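Local coordinates for putative methylthioribose-1-phosphate isomerase (PDB 6A34), which probably catalyses the interconversion of 5-methylthioribose 1-phosphate and 5-methylthioribulose 1-phosphate, a step of the methionine salvage pathway, at residues A230-V233 / M234-F238; L131-Q134 / E135-I139; S300-E303 / V304-C307. All coordinates share one frame; numbering follows the deposited sequence.

Contact 2 comes first along the chain, followed by contact 1 and then contact 3, and none touches another. Residues 131-139 lie within the long helix 125-157, packed against helices 59-76, 82-97 and 104-119. Residues 230-238 make up helix 230-235 and its C-terminal cap, between strands 222-225 and 241-244 of the seven-stranded mixed sheet, the Rossmann-like part of the chain. Residues 300-307 form the short helix 302-305 and the first strand of a two-stranded hairpin. Contacts 1 and 2 are centred about 46 Å apart on opposite sides of the chain's centre, while contacts 1 and 3, with centres about 28 Å apart, both meet the second subunit. Two of the three local turns thus belong to the dimer interface.

Contact 1 of 3, residues A230-V233 / M234-F238; sequences AAFV and MQQGF
A Schellman motif ends helix 230-235, its outer bond running from F238 N to V233 O at 2.9 Å. The donor sits almost straight ahead of the carbonyl, with a C=O...N angle of 176°. G237 N turns back to M234 O at 3.0 Å, and the positive phi of G237 (87°) suits glycine, since a CB here would be jammed against the preceding carbonyl oxygen. Ahead of this cap the backbone is ordinary helix, with M234 N, Q235 N and Q236 N bonded to A230 O, A231 O and F232 O.

The aromatic rings flank Q236. With CG opposite its backbone N (chi1 -180°), F232 lays its ring along the next turn, and Q236 CG sits over one face, 3.7 Å from the centroid, in a CH-pi contact displaced toward the rim. Q236 CB stands 3.6 Å above the plane of the F238 ring, over its centre, so the aliphatic part of the glutamine touches both rings, CG on F232 and CB on F238. The motif also folds F238 back on the helix: V233 CB and F238 CB approach to 4.2 Å. One turn back along the helix, M234 CE reaches A230 CB at 4.3 Å, a thin unbranched chain running past a small residue.

From the second subunit, V325 O accepts a hydrogen bond from Q235 NE2, and Y319 packs on F232 and V233. Within the chain, M234 continues onto L264 and L267 of helix 261-270, whereas V233 faces L164 and W197 on strands 161-165 and 193-199.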
ATOM      1  N   ALA A 230       5.615  -6.371  -1.151  1.00 29.93           N
ATOM      2  CA  ALA A 230       7.042  -6.364  -1.607  1.00 29.30           C
ATOM      3  C   ALA A 230       7.876  -7.269  -0.691  1.00 26.62           C
ATOM      4  O   ALA A 230       8.786  -7.949  -1.129  1.00 25.98           O
ATOM      5  CB  ALA A 230       7.581  -4.960  -1.674  1.00 28.11           C
ATOM      6  N   ALA A 231       7.534  -7.296   0.595  1.00 27.12           N
ATOM      7  CA  ALA A 231       8.291  -8.087   1.563  1.00 25.91           C
ATOM      8  C   ALA A 231       8.092  -9.561   1.255  1.00 27.93           C
ATOM      9  O   ALA A 231       8.975 -10.339   1.375  1.00 27.48           O
ATOM     10  CB  ALA A 231       7.813  -7.781   2.942  1.00 26.84           C
ATOM     11  N   PHE A 232       6.876  -9.899   0.822  1.00 33.66           N
ATOM     12  CA  PHE A 232       6.512 -11.255   0.514  1.00 33.94           C
ATOM     13  C   PHE A 232       7.304 -11.744  -0.703  1.00 27.43           C
ATOM     14  O   PHE A 232       7.937 -12.802  -0.690  1.00 27.04           O
ATOM     15  CB  PHE A 232       5.006 -11.361   0.263  1.00 39.52           C
ATOM     16  CG  PHE A 232       4.584 -12.772  -0.057  1.00 43.65           C
ATOM     17  CD1 PHE A 232       4.390 -13.694   0.958  1.00 40.76           C
ATOM     18  CD2 PHE A 232       4.455 -13.191  -1.378  1.00 46.07           C
ATOM     19  CE1 PHE A 232       4.002 -14.992   0.670  1.00 44.47           C
ATOM     20  CE2 PHE A 232       4.107 -14.502  -1.671  1.00 48.91           C
ATOM     21  CZ  PHE A 232       3.859 -15.392  -0.642  1.00 50.02           C
ATOM     22  N   VAL A 233       7.318 -10.952  -1.766  1.00 27.85           N
ATOM     23  CA  VAL A 233       8.006 -11.415  -2.937  1.00 28.92           C
ATOM     24  C   VAL A 233       9.509 -11.508  -2.666  1.00 28.73           C
ATOM     25  O   VAL A 233      10.169 -12.339  -3.292  1.00 29.71           O
ATOM     26  CB  VAL A 233       7.662 -10.620  -4.206  1.00 27.88           C
ATOM     27  CG1 VAL A 233       6.166 -10.657  -4.444  1.00 27.53           C
ATOM     28  CG2 VAL A 233       8.166  -9.199  -4.199  1.00 30.52           C
ATOM     29  N   MET A 234      10.027 -10.677  -1.754  1.00 26.45           N
ATOM     30  CA  MET A 234      11.446 -10.751  -1.363  1.00 31.55           C
ATOM     31  C   MET A 234      11.673 -12.050  -0.585  1.00 30.90           C
ATOM     32  O   MET A 234      12.618 -12.786  -0.891  1.00 30.75           O
ATOM     33  CB  MET A 234      11.884  -9.571  -0.479  1.00 29.43           C
ATOM     34  CG  MET A 234      11.944  -8.223  -1.204  1.00 29.23           C
ATOM     35  SD  MET A 234      12.670  -6.944  -0.148  1.00 30.48           S
ATOM     36  CE  MET A 234      11.678  -5.515  -0.585  1.00 29.19           C
ATOM     37  N   GLN A 235      10.792 -12.295   0.398  1.00 27.15           N
ATOM     38  CA  GLN A 235      10.837 -13.474   1.252  1.00 32.28           C
ATOM     39  C   GLN A 235      10.782 -14.759   0.423  1.00 30.76           C
ATOM     40  O   GLN A 235      11.413 -15.710   0.761  1.00 29.01           O
ATOM     41  CB  GLN A 235       9.640 -13.486   2.209  1.00 34.49           C
ATOM     42  CG  GLN A 235       9.673 -14.573   3.286  1.00 36.01           C
ATOM     43  CD  GLN A 235       8.279 -14.780   3.847  1.00 39.86           C
ATOM     44  OE1 GLN A 235       7.297 -14.826   3.110  1.00 46.81           O
ATOM     45  NE2 GLN A 235       8.156 -14.827   5.162  1.00 32.77           N
ATOM     46  N   GLN A 236       9.988 -14.778  -0.650  1.00 30.01           N
ATOM     47  CA  GLN A 236       9.812 -16.017  -1.409  1.00 30.94           C
ATOM     48  C   GLN A 236      10.972 -16.219  -2.366  1.00 28.26           C
ATOM     49  O   GLN A 236      10.950 -17.196  -3.072  1.00 30.01           O
ATOM     50  CB  GLN A 236       8.521 -16.036  -2.224  1.00 32.86           C
ATOM     51  CG  GLN A 236       7.273 -15.974  -1.368  1.00 39.18           C
ATOM     52  CD  GLN A 236       7.220 -17.173  -0.466  1.00 44.54           C
ATOM     53  OE1 GLN A 236       7.224 -17.024   0.761  1.00 49.96           O
ATOM     54  NE2 GLN A 236       7.209 -18.358  -1.073  1.00 45.91           N
ATOM     55  N   GLY A 237      11.966 -15.321  -2.395  1.00 30.31           N
ATOM     56  CA  GLY A 237      13.153 -15.523  -3.301  1.00 27.00           C
ATOM     57  C   GLY A 237      12.902 -14.960  -4.706  1.00 27.55           C
ATOM     58  O   GLY A 237      13.696 -15.187  -5.629  1.00 25.31           O
ATOM     59  N   PHE A 238      11.836 -14.163  -4.869  1.00 28.58           N
ATOM     60  CA  PHE A 238      11.429 -13.678  -6.200  1.00 30.02           C
ATOM     61  C   PHE A 238      12.157 -12.389  -6.641  1.00 28.91           C
ATOM     62  O   PHE A 238      11.893 -11.910  -7.725  1.00 30.75           O
ATOM     63  CB  PHE A 238       9.915 -13.492  -6.258  1.00 29.03           C
ATOM     64  CG  PHE A 238       9.089 -14.726  -6.032  1.00 30.98           C
ATOM     65  CD1 PHE A 238       9.609 -15.999  -6.246  1.00 32.31           C
ATOM     66  CD2 PHE A 238       7.753 -14.604  -5.679  1.00 31.53           C
ATOM     67  CE1 PHE A 238       8.823 -17.124  -6.051  1.00 33.10           C
ATOM     68  CE2 PHE A 238       6.964 -15.729  -5.503  1.00 34.47           C
ATOM     69  CZ  PHE A 238       7.500 -16.989  -5.687  1.00 35.40           C
TER

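Contact 2 of 3, residues L131-Q134 / E135-I139; sequences LIVQ and EAYKI
Regular alpha-helical bonds link the two segments, E135 N, A136 N, Y137 N and K138 N each donating to the carbonyl oxygen four residues earlier, as with E135 N to L131 O at 2.9 Å. This is the interior of the long helix 125-157, one member of a group of packed helices.

Its side chains suit the surfaces they meet. I132 is directed at helices 59-76, 82-97 and 104-119, and the small A136 lets F68 and A71 of helix 59-76 come close. One turn apart, V133 and Y137 run side by side in the same direction, V133 CG1 lying 3.7 Å from Y137 CE2. That methyl stands opposite the backbone N (chi1 169°), a torsion that carries it along the helix toward the ring. Y137 combines this apolar flank with a polar end: its ring meets F68 edge-to-face and its OH is hydrogen-bonded to Y19 O.

On another side of the helix, E135 has two differently occupied oxygens. OE2 forms a salt bridge with R112 of helix 104-119, whereas OE1 accepts from a water at 2.7 Å and lies 3.7 Å from K138 NZ, a long salt bridge. The bend of E135 at chi2 (54°) turns the carboxylate back beside its own helix. Two positive groups near one carboxylate would probably favour its ionised form. The same water also donates to L131 O at 2.6 Å, giving that carbonyl a second partner, and accepts from Q134 NE2 at 3.2 Å.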
ATOM      1  N   LEU A 131      20.012  32.064 -29.004  1.00 35.54           N
ATOM      2  CA  LEU A 131      20.635  31.604 -27.797  1.00 35.75           C
ATOM      3  C   LEU A 131      19.593  30.975 -26.851  1.00 36.68           C
ATOM      4  O   LEU A 131      19.851  29.917 -26.275  1.00 35.37           O
ATOM      5  CB  LEU A 131      21.337  32.778 -27.124  1.00 35.76           C
ATOM      6  CG  LEU A 131      22.715  33.117 -27.682  1.00 39.69           C
ATOM      7  CD1 LEU A 131      23.172  34.461 -27.150  1.00 40.89           C
ATOM      8  CD2 LEU A 131      23.727  32.033 -27.370  1.00 42.08           C
ATOM      9  N   ILE A 132      18.446  31.639 -26.700  1.00 31.93           N
ATOM     10  CA  ILE A 132      17.388  31.165 -25.838  1.00 33.90           C
ATOM     11  C   ILE A 132      16.939  29.782 -26.298  1.00 34.64           C
ATOM     12  O   ILE A 132      16.775  28.899 -25.483  1.00 31.93           O
ATOM     13  CB  ILE A 132      16.190  32.125 -25.856  1.00 34.11           C
ATOM     14  CG1 ILE A 132      16.504  33.432 -25.133  1.00 31.52           C
ATOM     15  CG2 ILE A 132      14.946  31.447 -25.297  1.00 33.29           C
ATOM     16  CD1 ILE A 132      15.502  34.516 -25.429  1.00 31.93           C
ATOM     17  N   VAL A 133      16.681  29.643 -27.605  1.00 34.01           N
ATOM     18  CA  VAL A 133      16.143  28.419 -28.136  1.00 35.67           C
ATOM     19  C   VAL A 133      17.192  27.316 -27.923  1.00 42.30           C
ATOM     20  O   VAL A 133      16.856  26.176 -27.500  1.00 40.58           O
ATOM     21  CB  VAL A 133      15.729  28.555 -29.617  1.00 37.04           C
ATOM     22  CG1 VAL A 133      15.412  27.198 -30.250  1.00 38.53           C
ATOM     23  CG2 VAL A 133      14.567  29.529 -29.797  1.00 33.85           C
ATOM     24  N   GLN A 134      18.453  27.662 -28.207  1.00 35.92           N
ATOM     25  CA  GLN A 134      19.531  26.724 -28.124  1.00 39.65           C
ATOM     26  C   GLN A 134      19.651  26.208 -26.676  1.00 39.29           C
ATOM     27  O   GLN A 134      19.828  25.019 -26.468  1.00 38.55           O
ATOM     28  CB  GLN A 134      20.839  27.358 -28.606  1.00 40.22           C
ATOM     29  CG  GLN A 134      22.056  26.462 -28.413  1.00 42.87           C
ATOM     30  CD  GLN A 134      23.320  27.056 -28.986  1.00 47.73           C
ATOM     31  OE1 GLN A 134      23.735  26.729 -30.097  1.00 50.97           O
ATOM     32  NE2 GLN A 134      23.941  27.936 -28.224  1.00 41.63           N
ATOM     33  N   GLU A 135      19.616  27.130 -25.715  1.00 36.65           N
ATOM     34  CA  GLU A 135      19.670  26.838 -24.319  1.00 40.27           C
ATOM     35  C   GLU A 135      18.544  25.880 -23.890  1.00 40.63           C
ATOM     36  O   GLU A 135      18.819  24.968 -23.125  1.00 35.20           O
ATOM     37  CB  GLU A 135      19.602  28.117 -23.483  1.00 39.32           C
ATOM     38  CG  GLU A 135      20.394  28.020 -22.188  1.00 42.13           C
ATOM     39  CD  GLU A 135      21.860  27.616 -22.322  1.00 45.36           C
ATOM     40  OE1 GLU A 135      22.381  27.621 -23.461  1.00 46.44           O
ATOM     41  OE2 GLU A 135      22.493  27.314 -21.274  1.00 47.30           O
ATOM     42  N   ALA A 136      17.308  26.091 -24.366  1.00 35.36           N
ATOM     43  CA  ALA A 136      16.187  25.233 -23.995  1.00 32.59           C
ATOM     44  C   ALA A 136      16.431  23.807 -24.506  1.00 36.43           C
ATOM     45  O   ALA A 136      16.159  22.836 -23.793  1.00 36.26           O
ATOM     46  CB  ALA A 136      14.882  25.800 -24.498  1.00 35.22           C
ATOM     47  N   TYR A 137      17.030  23.664 -25.702  1.00 37.04           N
ATOM     48  CA  TYR A 137      17.319  22.339 -26.222  1.00 34.23           C
ATOM     49  C   TYR A 137      18.416  21.686 -25.378  1.00 38.53           C
ATOM     50  O   TYR A 137      18.411  20.474 -25.176  1.00 38.38           O
ATOM     51  CB  TYR A 137      17.705  22.345 -27.702  1.00 35.03           C
ATOM     52  CG  TYR A 137      16.526  22.393 -28.645  1.00 40.51           C
ATOM     53  CD1 TYR A 137      15.601  21.358 -28.695  1.00 38.34           C
ATOM     54  CD2 TYR A 137      16.332  23.468 -29.496  1.00 38.35           C
ATOM     55  CE1 TYR A 137      14.520  21.387 -29.558  1.00 38.49           C
ATOM     56  CE2 TYR A 137      15.263  23.509 -30.374  1.00 38.33           C
ATOM     57  CZ  TYR A 137      14.347  22.474 -30.392  1.00 37.00           C
ATOM     58  OH  TYR A 137      13.291  22.506 -31.234  1.00 38.68           O
ATOM     59  N   LYS A 138      19.371  22.496 -24.924  1.00 38.89           N
ATOM     60  CA  LYS A 138      20.480  22.014 -24.130  1.00 42.54           C
ATOM     61  C   LYS A 138      19.969  21.434 -22.794  1.00 36.12           C
ATOM     62  O   LYS A 138      20.473  20.441 -22.357  1.00 34.55           O
ATOM     63  CB  LYS A 138      21.480  23.144 -23.878  1.00 44.73           C
ATOM     64  CG  LYS A 138      22.689  23.220 -24.793  1.00 47.94           C
ATOM     65  CD  LYS A 138      23.649  24.274 -24.236  1.00 56.38           C
ATOM     66  CE  LYS A 138      24.819  24.656 -25.117  1.00 57.79           C
ATOM     67  NZ  LYS A 138      25.496  25.848 -24.546  1.00 59.57           N
ATOM     68  N   ILE A 139      19.008  22.110 -22.157  1.00 37.15           N
ATOM     69  CA  ILE A 139      18.440  21.681 -20.904  1.00 38.69           C
ATOM     70  C   ILE A 139      17.798  20.301 -21.100  1.00 39.58           C
ATOM     71  O   ILE A 139      18.087  19.369 -20.362  1.00 45.08           O
ATOM     72  CB  ILE A 139      17.467  22.739 -20.354  1.00 38.16           C
ATOM     73  CG1 ILE A 139      18.224  24.009 -19.964  1.00 38.06           C
ATOM     74  CG2 ILE A 139      16.651  22.200 -19.171  1.00 39.19           C
ATOM     75  CD1 ILE A 139      17.328  25.226 -19.781  1.00 38.77           C
TER
HETATM   76  O   HOH W   1      22.207  29.043 -25.712  1.00 43.45           O

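Contact 3 of 3, residues S300-E303 / V304-C307; sequences SPEE and VLTC
T306 closes helix 302-305 by folding its side chain back onto the E302 carbonyl. Its CB lies 3.5 Å from E302 O, and OG1, placed between the backbone N and the carbonyl carbon (chi1 73°), donates to that oxygen at 2.7 Å. T306 N bonds the same oxygen at 2.9 Å, reaching it from the other face of the carbonyl plane. The methyl CG2 lies 3.7 Å from E302 O and 4.1 Å from E302 OE1, an oxygen engaged in a salt bridge with R311. A valine here lacks the hydroxyl, and the E302 carbonyl would probably be held less firmly at the helix end, with one of its two donors gone.

At the start of the turn the hydroxyl has the reverse role: S300 OG accepts from E302 N at 3.0 Å in a capping bond, and P301, whose ring already fixes phi, suits a first turn. P301 O takes both V304 N, from above its plane, and L305 N, within the plane at 3.1 Å.

The two hydroxyls thus add to the backbone bonds of a very short helix, and E302 O is gripped by two donors of T306, one residue ahead of the C307 disulfide to C307 of the second subunit.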
ATOM      1  N   SER A 300      -2.046  16.461   1.240  1.00 38.06           N
ATOM      2  CA  SER A 300      -3.426  16.511   1.616  1.00 37.97           C
ATOM      3  C   SER A 300      -3.873  15.144   2.108  1.00 37.68           C
ATOM      4  O   SER A 300      -3.532  14.107   1.532  1.00 38.59           O
ATOM      5  CB  SER A 300      -4.299  16.958   0.476  1.00 41.88           C
ATOM      6  OG  SER A 300      -5.656  16.610   0.741  1.00 41.28           O
ATOM      7  N   PRO A 301      -4.689  15.117   3.173  1.00 37.85           N
ATOM      8  CA  PRO A 301      -5.249  13.858   3.655  1.00 35.72           C
ATOM      9  C   PRO A 301      -6.154  13.169   2.609  1.00 35.69           C
ATOM     10  O   PRO A 301      -6.376  11.954   2.666  1.00 35.18           O
ATOM     11  CB  PRO A 301      -5.970  14.290   4.944  1.00 36.71           C
ATOM     12  CG  PRO A 301      -6.327  15.743   4.704  1.00 38.62           C
ATOM     13  CD  PRO A 301      -5.137  16.298   3.935  1.00 37.35           C
ATOM     14  N   GLU A 302      -6.611  13.918   1.604  1.00 40.15           N
ATOM     15  CA  GLU A 302      -7.466  13.364   0.532  1.00 35.61           C
ATOM     16  C   GLU A 302      -6.719  12.303  -0.285  1.00 35.64           C
ATOM     17  O   GLU A 302      -7.350  11.382  -0.781  1.00 37.54           O
ATOM     18  CB  GLU A 302      -7.996  14.465  -0.387  1.00 35.74           C
ATOM     19  CG  GLU A 302      -8.969  15.416   0.327  1.00 42.78           C
ATOM     20  CD  GLU A 302     -10.282  14.797   0.804  1.00 45.77           C
ATOM     21  OE1 GLU A 302     -11.008  14.229  -0.033  1.00 42.70           O
ATOM     22  OE2 GLU A 302     -10.593  14.918   2.000  1.00 53.59           O
ATOM     23  N   GLU A 303      -5.405  12.449  -0.465  1.00 32.67           N
ATOM     24  CA  GLU A 303      -4.632  11.440  -1.162  1.00 36.02           C
ATOM     25  C   GLU A 303      -4.766  10.057  -0.491  1.00 32.78           C
ATOM     26  O   GLU A 303      -4.656   9.061  -1.169  1.00 34.40           O
ATOM     27  CB  GLU A 303      -3.155  11.819  -1.214  1.00 39.26           C
ATOM     28  CG  GLU A 303      -2.842  13.035  -2.060  1.00 37.29           C
ATOM     29  CD  GLU A 303      -1.334  13.282  -2.165  1.00 37.52           C
ATOM     30  OE1 GLU A 303      -0.571  12.715  -1.344  1.00 33.17           O
ATOM     31  OE2 GLU A 303      -0.923  14.034  -3.062  1.00 35.49           O
ATOM     32  N   VAL A 304      -5.022  10.002   0.824  1.00 34.10           N
ATOM     33  CA  VAL A 304      -5.198   8.699   1.541  1.00 34.34           C
ATOM     34  C   VAL A 304      -6.688   8.290   1.651  1.00 35.27           C
ATOM     35  O   VAL A 304      -6.992   7.086   1.612  1.00 32.29           O
ATOM     36  CB  VAL A 304      -4.523   8.745   2.924  1.00 32.57           C
ATOM     37  CG1 VAL A 304      -4.815   7.499   3.740  1.00 31.09           C
ATOM     38  CG2 VAL A 304      -3.010   8.966   2.805  1.00 32.96           C
ATOM     39  N   LEU A 305      -7.589   9.267   1.840  1.00 35.80           N
ATOM     40  CA  LEU A 305      -9.022   9.025   2.045  1.00 35.83           C
ATOM     41  C   LEU A 305      -9.642   8.562   0.728  1.00 35.67           C
ATOM     42  O   LEU A 305     -10.621   7.851   0.767  1.00 32.68           O
ATOM     43  CB  LEU A 305      -9.726  10.293   2.546  1.00 33.68           C
ATOM     44  CG  LEU A 305      -9.233  10.818   3.888  1.00 35.96           C
ATOM     45  CD1 LEU A 305      -9.854  12.160   4.191  1.00 36.74           C
ATOM     46  CD2 LEU A 305      -9.511   9.840   5.017  1.00 36.15           C
ATOM     47  N   THR A 306      -9.067   9.015  -0.397  1.00 36.26           N
ATOM     48  CA  THR A 306      -9.426   8.567  -1.720  1.00 37.16           C
ATOM     49  C   THR A 306      -8.291   7.737  -2.341  1.00 40.06           C
ATOM     50  O   THR A 306      -7.117   7.812  -1.961  1.00 40.90           O
ATOM     51  CB  THR A 306      -9.812   9.731  -2.641  1.00 40.73           C
ATOM     52  OG1 THR A 306      -8.625  10.436  -2.989  1.00 37.97           O
ATOM     53  CG2 THR A 306     -10.801  10.702  -2.028  1.00 41.53           C
ATOM     54  N   CYS A 307      -8.705   6.920  -3.306  1.00 40.00           N
ATOM     55  CA  CYS A 307      -7.899   6.008  -4.052  1.00 41.48           C
ATOM     56  C   CYS A 307      -8.416   6.029  -5.492  1.00 46.14           C
ATOM     57  O   CYS A 307      -9.519   5.542  -5.749  1.00 46.48           O
ATOM     58  CB  CYS A 307      -8.041   4.619  -3.455  1.00 44.26           C
ATOM     59  SG  CYS A 307      -6.729   3.491  -3.981  1.00 43.04           S
TER